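SusD superfamily protein (PDB 3MCX) is of unknown function but, as a SusD-family protein of the outer membrane, probably binds glycans at the cell surface for uptake. Local coordinates at residues R33-S36 with Y40-D43; G42-Y47 with N81-L86. All coordinates share one frame; numbering follows the deposited sequence.

Contact 1 (R33-S36 with Y40-D43); sequences RLAS and YYGD
Y40 lies against A35 in the C-terminal part of helix 21-36, its CB 3.4 Å from A35 O and slightly farther from L34 O. Beyond CB the ring runs obliquely past the helix backbone. CG still neighbours A35 O, CD2 comes to 3.6 Å from A35 CA, and CE2 rests 4.0 Å from the A35 methyl, CB. With CG anti to the backbone N (chi1 -159°), the ring passes alongside A35, and its tip, OH, reaches helix 115-140, where S132 and N135 bond it. A35 O is also the acceptor for the chain that follows: Y41 N donates to it at 2.9 Å, nearly along the C=O axis. Y41 adds its CB at 3.2 Å from the same A35 O, which approaches the Y41 ring at its rim; Y41 OH is held by N135 as well. The A35 carbonyl thus takes the Y41 N-H while the CB atoms of both tyrosines pack against its oxygen. Next along, G42 N stands 3.4 Å from S36 O without the direction a hydrogen bond needs. The arrangement is that of a tight helix-loop-helix connection, in which the chain folds back on the helix it has just left before entering the next, helix 44-51.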
ATOM      1  N   ARG A  33       8.648 -13.246   4.539  1.00  6.89           N
ATOM      2  CA  ARG A  33       8.043 -14.185   3.591  1.00  8.40           C
ATOM      3  C   ARG A  33       6.530 -14.226   3.792  1.00  8.17           C
ATOM      4  O   ARG A  33       5.771 -14.181   2.843  1.00  8.95           O
ATOM      5  CB  ARG A  33       8.637 -15.576   3.711  1.00  8.52           C
ATOM      6  CG  ARG A  33       8.241 -16.500   2.568  1.00 13.09           C
ATOM      7  N   LEU A  34       6.078 -14.282   5.047  1.00  8.39           N
ATOM      8  CA  LEU A  34       4.649 -14.276   5.338  1.00  9.53           C
ATOM      9  C   LEU A  34       4.001 -12.980   4.852  1.00  9.14           C
ATOM     10  O   LEU A  34       2.910 -12.980   4.261  1.00  9.38           O
ATOM     11  CB  LEU A  34       4.429 -14.455   6.855  1.00 11.12           C
ATOM     12  CG  LEU A  34       3.004 -14.705   7.328  1.00 13.33           C
ATOM     13  CD1 LEU A  34       2.375 -15.936   6.644  1.00 14.53           C
ATOM     14  CD2 LEU A  34       3.097 -14.992   8.839  1.00 14.21           C
ATOM     15  N   ALA A  35       4.672 -11.850   5.052  1.00  7.68           N
ATOM     16  CA  ALA A  35       4.173 -10.561   4.603  1.00  8.10           C
ATOM     17  C   ALA A  35       4.040 -10.503   3.088  1.00  8.34           C
ATOM     18  O   ALA A  35       3.156  -9.826   2.574  1.00  8.98           O
ATOM     19  CB  ALA A  35       5.030  -9.384   5.141  1.00  9.54           C
ATOM     20  N   SER A  36       4.895 -11.227   2.375  1.00  8.89           N
ATOM     21  CA  SER A  36       4.847 -11.226   0.922  1.00  8.54           C
ATOM     22  C   SER A  36       3.792 -12.183   0.379  1.00  9.05           C
ATOM     23  O   SER A  36       3.493 -12.174  -0.823  1.00  9.31           O
ATOM     24  CB  SER A  36       6.213 -11.616   0.350  1.00  9.53           C
ATOM     25  OG  SER A  36       6.414 -12.987   0.450  1.00  9.32           O
ATOM     26  N   TYR A  40      -1.755 -11.090   2.554  1.00  7.15           N
ATOM     27  CA  TYR A  40      -1.092  -9.893   3.031  1.00  6.89           C
ATOM     28  C   TYR A  40      -0.674  -9.036   1.808  1.00  7.53           C
ATOM     29  O   TYR A  40      -1.532  -8.646   1.049  1.00  8.23           O
ATOM     30  CB  TYR A  40       0.053 -10.222   3.993  1.00  6.94           C
ATOM     31  CG  TYR A  40       0.492  -9.071   4.924  1.00  6.80           C
ATOM     32  CD1 TYR A  40       0.219  -7.734   4.626  1.00  6.94           C
ATOM     33  CD2 TYR A  40       1.186  -9.341   6.104  1.00  7.13           C
ATOM     34  CE1 TYR A  40       0.625  -6.715   5.445  1.00  9.33           C
ATOM     35  CE2 TYR A  40       1.608  -8.293   6.934  1.00  6.56           C
ATOM     36  CZ  TYR A  40       1.317  -6.997   6.577  1.00  8.42           C
ATOM     37  OH  TYR A  40       1.739  -5.965   7.394  1.00  7.73           O
ATOM     38  N   TYR A  41       0.620  -8.790   1.604  1.00  7.57           N
ATOM     39  CA  TYR A  41       1.014  -7.907   0.507  1.00  7.28           C
ATOM     40  C   TYR A  41       1.001  -8.606  -0.866  1.00  7.76           C
ATOM     41  O   TYR A  41       1.074  -7.923  -1.892  1.00  8.03           O
ATOM     42  CB  TYR A  41       2.386  -7.319   0.772  1.00  7.79           C
ATOM     43  CG  TYR A  41       2.438  -6.128   1.677  1.00  6.91           C
ATOM     44  CD1 TYR A  41       1.859  -4.937   1.316  1.00  8.99           C
ATOM     45  CD2 TYR A  41       3.101  -6.196   2.884  1.00  8.99           C
ATOM     46  CE1 TYR A  41       1.957  -3.800   2.122  1.00  8.87           C
ATOM     47  CE2 TYR A  41       3.197  -5.067   3.698  1.00  7.58           C
ATOM     48  CZ  TYR A  41       2.623  -3.881   3.331  1.00  8.84           C
ATOM     49  OH  TYR A  41       2.744  -2.760   4.143  1.00  9.14           O
ATOM     50  N   GLY A  42       0.895  -9.929  -0.915  1.00  7.61           N
ATOM     51  CA  GLY A  42       0.731 -10.619  -2.192  1.00  7.11           C
ATOM     52  C   GLY A  42      -0.433 -10.094  -3.013  1.00  7.38           C
ATOM     53  O   GLY A  42      -0.388 -10.111  -4.248  1.00  6.97           O
ATOM     54  N   ASP A  43      -1.513  -9.700  -2.334  1.00  6.80           N
ATOM     55  CA  ASP A  43      -2.796  -9.414  -3.007  1.00  7.11           C
ATOM     56  C   ASP A  43      -3.657  -8.427  -2.240  1.00  7.35           C
ATOM     57  O   ASP A  43      -3.691  -7.256  -2.632  1.00  7.80           O
ATOM     58  CB  ASP A  43      -3.510 -10.712  -3.422  1.00  6.85           C
ATOM     59  CG  ASP A  43      -3.298 -11.820  -2.416  1.00  7.81           C
ATOM     60  OD1 ASP A  43      -3.464 -11.543  -1.227  1.00  7.59           O
ATOM     61  OD2 ASP A  43      -3.008 -12.965  -2.827  1.00  6.84           O
TER

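Contact 2 (G42-Y47 with N81-L86)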
ATOM      1  N   GLY A  42       0.895  -9.929  -0.915  1.00  7.61           N
ATOM      2  CA  GLY A  42       0.731 -10.619  -2.192  1.00  7.11           C
ATOM      3  C   GLY A  42      -0.433 -10.094  -3.013  1.00  7.38           C
ATOM      4  O   GLY A  42      -0.388 -10.111  -4.248  1.00  6.97           O
ATOM      5  N   ASP A  43      -1.513  -9.700  -2.334  1.00  6.80           N
ATOM      6  CA  ASP A  43      -2.796  -9.414  -3.007  1.00  7.11           C
ATOM      7  C   ASP A  43      -3.657  -8.427  -2.240  1.00  7.35           C
ATOM      8  O   ASP A  43      -3.691  -7.256  -2.632  1.00  7.80           O
ATOM      9  CB  ASP A  43      -3.510 -10.712  -3.422  1.00  6.85           C
ATOM     10  CG  ASP A  43      -3.298 -11.820  -2.416  1.00  7.81           C
ATOM     11  OD1 ASP A  43      -3.464 -11.543  -1.227  1.00  7.59           O
ATOM     12  OD2 ASP A  43      -3.008 -12.965  -2.827  1.00  6.84           O
ATOM     13  N   ASN A  44      -4.345  -8.848  -1.182  1.00  6.70           N
ATOM     14  CA  ASN A  44      -5.360  -7.977  -0.596  1.00  7.23           C
ATOM     15  C   ASN A  44      -4.836  -6.595  -0.186  1.00  7.63           C
ATOM     16  O   ASN A  44      -5.470  -5.588  -0.528  1.00  7.48           O
ATOM     17  CB  ASN A  44      -6.045  -8.666   0.574  1.00  7.27           C
ATOM     18  CG  ASN A  44      -6.789  -9.891   0.131  1.00  8.35           C
ATOM     19  OD1 ASN A  44      -6.181 -10.924  -0.163  1.00  7.79           O
ATOM     20  ND2 ASN A  44      -8.146  -9.804   0.097  1.00  7.91           N
ATOM     21  N   TYR A  45      -3.690  -6.529   0.489  1.00  7.31           N
ATOM     22  CA  TYR A  45      -3.172  -5.230   0.944  1.00  7.16           C
ATOM     23  C   TYR A  45      -2.452  -4.450  -0.181  1.00  7.93           C
ATOM     24  O   TYR A  45      -2.061  -3.286   0.010  1.00  8.86           O
ATOM     25  CB  TYR A  45      -2.295  -5.376   2.174  1.00  6.58           C
ATOM     26  CG  TYR A  45      -3.064  -5.766   3.425  1.00  6.54           C
ATOM     27  CD1 TYR A  45      -3.386  -7.087   3.691  1.00  6.98           C
ATOM     28  CD2 TYR A  45      -3.456  -4.803   4.336  1.00  7.27           C
ATOM     29  CE1 TYR A  45      -4.070  -7.440   4.845  1.00  7.61           C
ATOM     30  CE2 TYR A  45      -4.142  -5.163   5.499  1.00  6.69           C
ATOM     31  CZ  TYR A  45      -4.430  -6.467   5.738  1.00  6.92           C
ATOM     32  OH  TYR A  45      -5.094  -6.829   6.889  1.00  8.12           O
ATOM     33  N   TRP A  46      -2.225  -5.119  -1.305  1.00  7.90           N
ATOM     34  CA  TRP A  46      -1.635  -4.481  -2.478  1.00  8.14           C
ATOM     35  C   TRP A  46      -2.724  -3.728  -3.226  1.00  8.49           C
ATOM     36  O   TRP A  46      -2.619  -2.511  -3.434  1.00  9.04           O
ATOM     37  CB  TRP A  46      -0.930  -5.541  -3.327  1.00  7.72           C
ATOM     38  CG  TRP A  46      -0.061  -5.021  -4.427  1.00  7.41           C
ATOM     39  CD1 TRP A  46      -0.111  -3.803  -5.022  1.00  9.39           C
ATOM     40  CD2 TRP A  46       0.959  -5.777  -5.100  1.00  7.33           C
ATOM     41  NE1 TRP A  46       0.864  -3.748  -6.030  1.00 10.12           N
ATOM     42  CE2 TRP A  46       1.509  -4.957  -6.091  1.00  9.12           C
ATOM     43  CE3 TRP A  46       1.463  -7.088  -4.956  1.00  6.44           C
ATOM     44  CZ2 TRP A  46       2.553  -5.388  -6.926  1.00  7.77           C
ATOM     45  CZ3 TRP A  46       2.497  -7.512  -5.789  1.00  7.37           C
ATOM     46  CH2 TRP A  46       3.024  -6.671  -6.761  1.00  7.11           C
ATOM     47  N   TYR A  47      -3.784  -4.416  -3.617  1.00  7.31           N
ATOM     48  CA  TYR A  47      -4.773  -3.784  -4.486  1.00  7.12           C
ATOM     49  C   TYR A  47      -5.949  -3.128  -3.790  1.00  6.85           C
ATOM     50  O   TYR A  47      -6.706  -2.380  -4.424  1.00  7.63           O
ATOM     51  CB  TYR A  47      -5.225  -4.721  -5.611  1.00  7.78           C
ATOM     52  CG  TYR A  47      -5.811  -6.049  -5.188  1.00  6.75           C
ATOM     53  CD1 TYR A  47      -6.965  -6.122  -4.400  1.00  6.99           C
ATOM     54  CD2 TYR A  47      -5.303  -7.238  -5.666  1.00  7.00           C
ATOM     55  CE1 TYR A  47      -7.529  -7.371  -4.034  1.00  7.84           C
ATOM     56  CE2 TYR A  47      -5.838  -8.462  -5.332  1.00  6.47           C
ATOM     57  CZ  TYR A  47      -6.953  -8.524  -4.506  1.00  7.19           C
ATOM     58  OH  TYR A  47      -7.495  -9.760  -4.164  1.00  7.60           O
ATOM     59  N   ASN A  81     -14.362 -14.895   3.643  1.00  4.68           N
ATOM     60  CA  ASN A  81     -13.101 -15.497   4.019  1.00  4.91           C
ATOM     61  C   ASN A  81     -11.916 -14.888   3.274  1.00  5.80           C
ATOM     62  O   ASN A  81     -10.921 -14.511   3.869  1.00  5.64           O
ATOM     63  CB  ASN A  81     -13.137 -17.001   3.803  1.00  4.86           C
ATOM     64  CG  ASN A  81     -11.902 -17.679   4.350  1.00  6.08           C
ATOM     65  OD1 ASN A  81     -11.707 -17.723   5.581  1.00  8.10           O
ATOM     66  ND2 ASN A  81     -11.065 -18.210   3.458  1.00  5.88           N
ATOM     67  N   LEU A  82     -12.029 -14.814   1.949  1.00  5.58           N
ATOM     68  CA  LEU A  82     -10.971 -14.273   1.142  1.00  5.48           C
ATOM     69  C   LEU A  82     -10.622 -12.839   1.488  1.00  5.49           C
ATOM     70  O   LEU A  82      -9.445 -12.452   1.503  1.00  6.52           O
ATOM     71  CB  LEU A  82     -11.316 -14.394  -0.338  1.00  6.28           C
ATOM     72  CG  LEU A  82     -10.210 -14.050  -1.323  1.00  6.80           C
ATOM     73  CD1 LEU A  82      -9.202 -15.189  -1.439  1.00  7.91           C
ATOM     74  CD2 LEU A  82     -10.773 -13.700  -2.728  1.00  7.17           C
ATOM     75  N   ASN A  83     -11.648 -12.036   1.758  1.00  5.37           N
ATOM     76  CA  ASN A  83     -11.452 -10.602   1.826  1.00  5.91           C
ATOM     77  C   ASN A  83     -11.460  -9.986   3.196  1.00  5.68           C
ATOM     78  O   ASN A  83     -11.068  -8.831   3.344  1.00  6.18           O
ATOM     79  CB  ASN A  83     -12.512  -9.953   0.952  1.00  6.50           C
ATOM     80  CG  ASN A  83     -12.366 -10.357  -0.505  1.00  5.50           C
ATOM     81  OD1 ASN A  83     -11.250 -10.331  -1.018  1.00  7.03           O
ATOM     82  ND2 ASN A  83     -13.460 -10.722  -1.163  1.00  6.04           N
ATOM     83  N   ILE A  84     -11.893 -10.732   4.193  1.00  4.95           N
ATOM     84  CA  ILE A  84     -11.978 -10.226   5.570  1.00  5.56           C
ATOM     85  C   ILE A  84     -11.269 -11.149   6.549  1.00  5.69           C
ATOM     86  O   ILE A  84     -10.336 -10.705   7.237  1.00  5.88           O
ATOM     87  CB  ILE A  84     -13.438 -10.005   5.976  1.00  5.46           C
ATOM     88  CG1 ILE A  84     -14.109  -8.902   5.134  1.00  6.43           C
ATOM     89  CG2 ILE A  84     -13.580  -9.684   7.478  1.00  6.01           C
ATOM     90  CD1 ILE A  84     -13.506  -7.495   5.289  1.00  6.03           C
ATOM     91  N   VAL A  85     -11.650 -12.414   6.602  1.00  4.98           N
ATOM     92  CA  VAL A  85     -11.057 -13.319   7.582  1.00  5.28           C
ATOM     93  C   VAL A  85      -9.558 -13.501   7.316  1.00  5.70           C
ATOM     94  O   VAL A  85      -8.732 -13.366   8.210  1.00  5.80           O
ATOM     95  CB  VAL A  85     -11.755 -14.689   7.584  1.00  4.75           C
ATOM     96  CG1 VAL A  85     -11.143 -15.640   8.609  1.00  5.44           C
ATOM     97  CG2 VAL A  85     -13.253 -14.538   7.907  1.00  5.68           C
ATOM     98  N   LEU A  86      -9.187 -13.832   6.077  1.00  5.36           N
ATOM     99  CA  LEU A  86      -7.779 -14.094   5.798  1.00  6.32           C
ATOM    100  C   LEU A  86      -6.901 -12.837   5.969  1.00  6.24           C
ATOM    101  O   LEU A  86      -5.840 -12.928   6.596  1.00  6.38           O
ATOM    102  CB  LEU A  86      -7.646 -14.725   4.389  1.00  5.81           C
ATOM    103  CG  LEU A  86      -7.979 -16.209   4.333  1.00  5.18           C
ATOM    104  CD1 LEU A  86      -7.969 -16.664   2.877  1.00  5.44           C
ATOM    105  CD2 LEU A  86      -6.997 -17.057   5.188  1.00  8.13           C
TER
HETATM  106  O   HOH W   1      -6.923 -13.399   0.934  1.00  6.61           O
HETATM  107  O   HOH W   2     -10.061  -9.302  -3.259  1.00  6.86           O
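N44 directs its side-chain amide at the first turn of helix 81-106, where ND2 lies 3.3 Å from both L82 O and N83 OD1. The bond to L82 O is weak, with an N-H...O angle of only 123°; the stronger partner of ND2 is Y71 OH, outside both segments. CG of N44 is anti to its own carbonyl carbon (chi1 -63°), which carries the amide across to N83. The two side chains cross at about a right angle, their amide planes 57° apart. Much of the remaining joint is made by water. One molecule donates to N44 OD1 and to L82 O, each at 2.8 Å, so this carbonyl receives a water as well as the weak amide bond. A second donates to Y47 OH and, at 2.7 Å, to N83 OD1, tying the phenol to the facing asparagine, whose ND2 is held by K66 O. D43 O sits 3.4 Å above the centre of one face of the Y47 ring, and this oxygen accepts from W46 N and Y47 N at the start of the helix. The contact thus joins the beginnings of helices 44-51 and 81-106 through a buried polar seam. Y45 packs on helix 115-140 and on V91 of helix 81-106, while W46 and Y47 touch helix 276-279.

Contacts 1 and 2 overlap along the chain at G42 and D43, their centres 9 Å apart. Contact 1 folds the loop back on helix 21-36; contact 2 carries the helix that this loop starts over to helix 81-106. They meet where Y40 O lies 3.1 Å from Y45 N, a probable hydrogen bond, and where Y41 O packs 3.2 Å from W46 CE3. The rings of Y40 and Y45 also meet, with planes at about 60°, and both touch V91. D43 OD1 and OD2 bond S39 N and H38 ND1, tying D43 back to the short turn that joins the two segments of contact 1. Both contacts lie in the buried interior, away from the zinc sites.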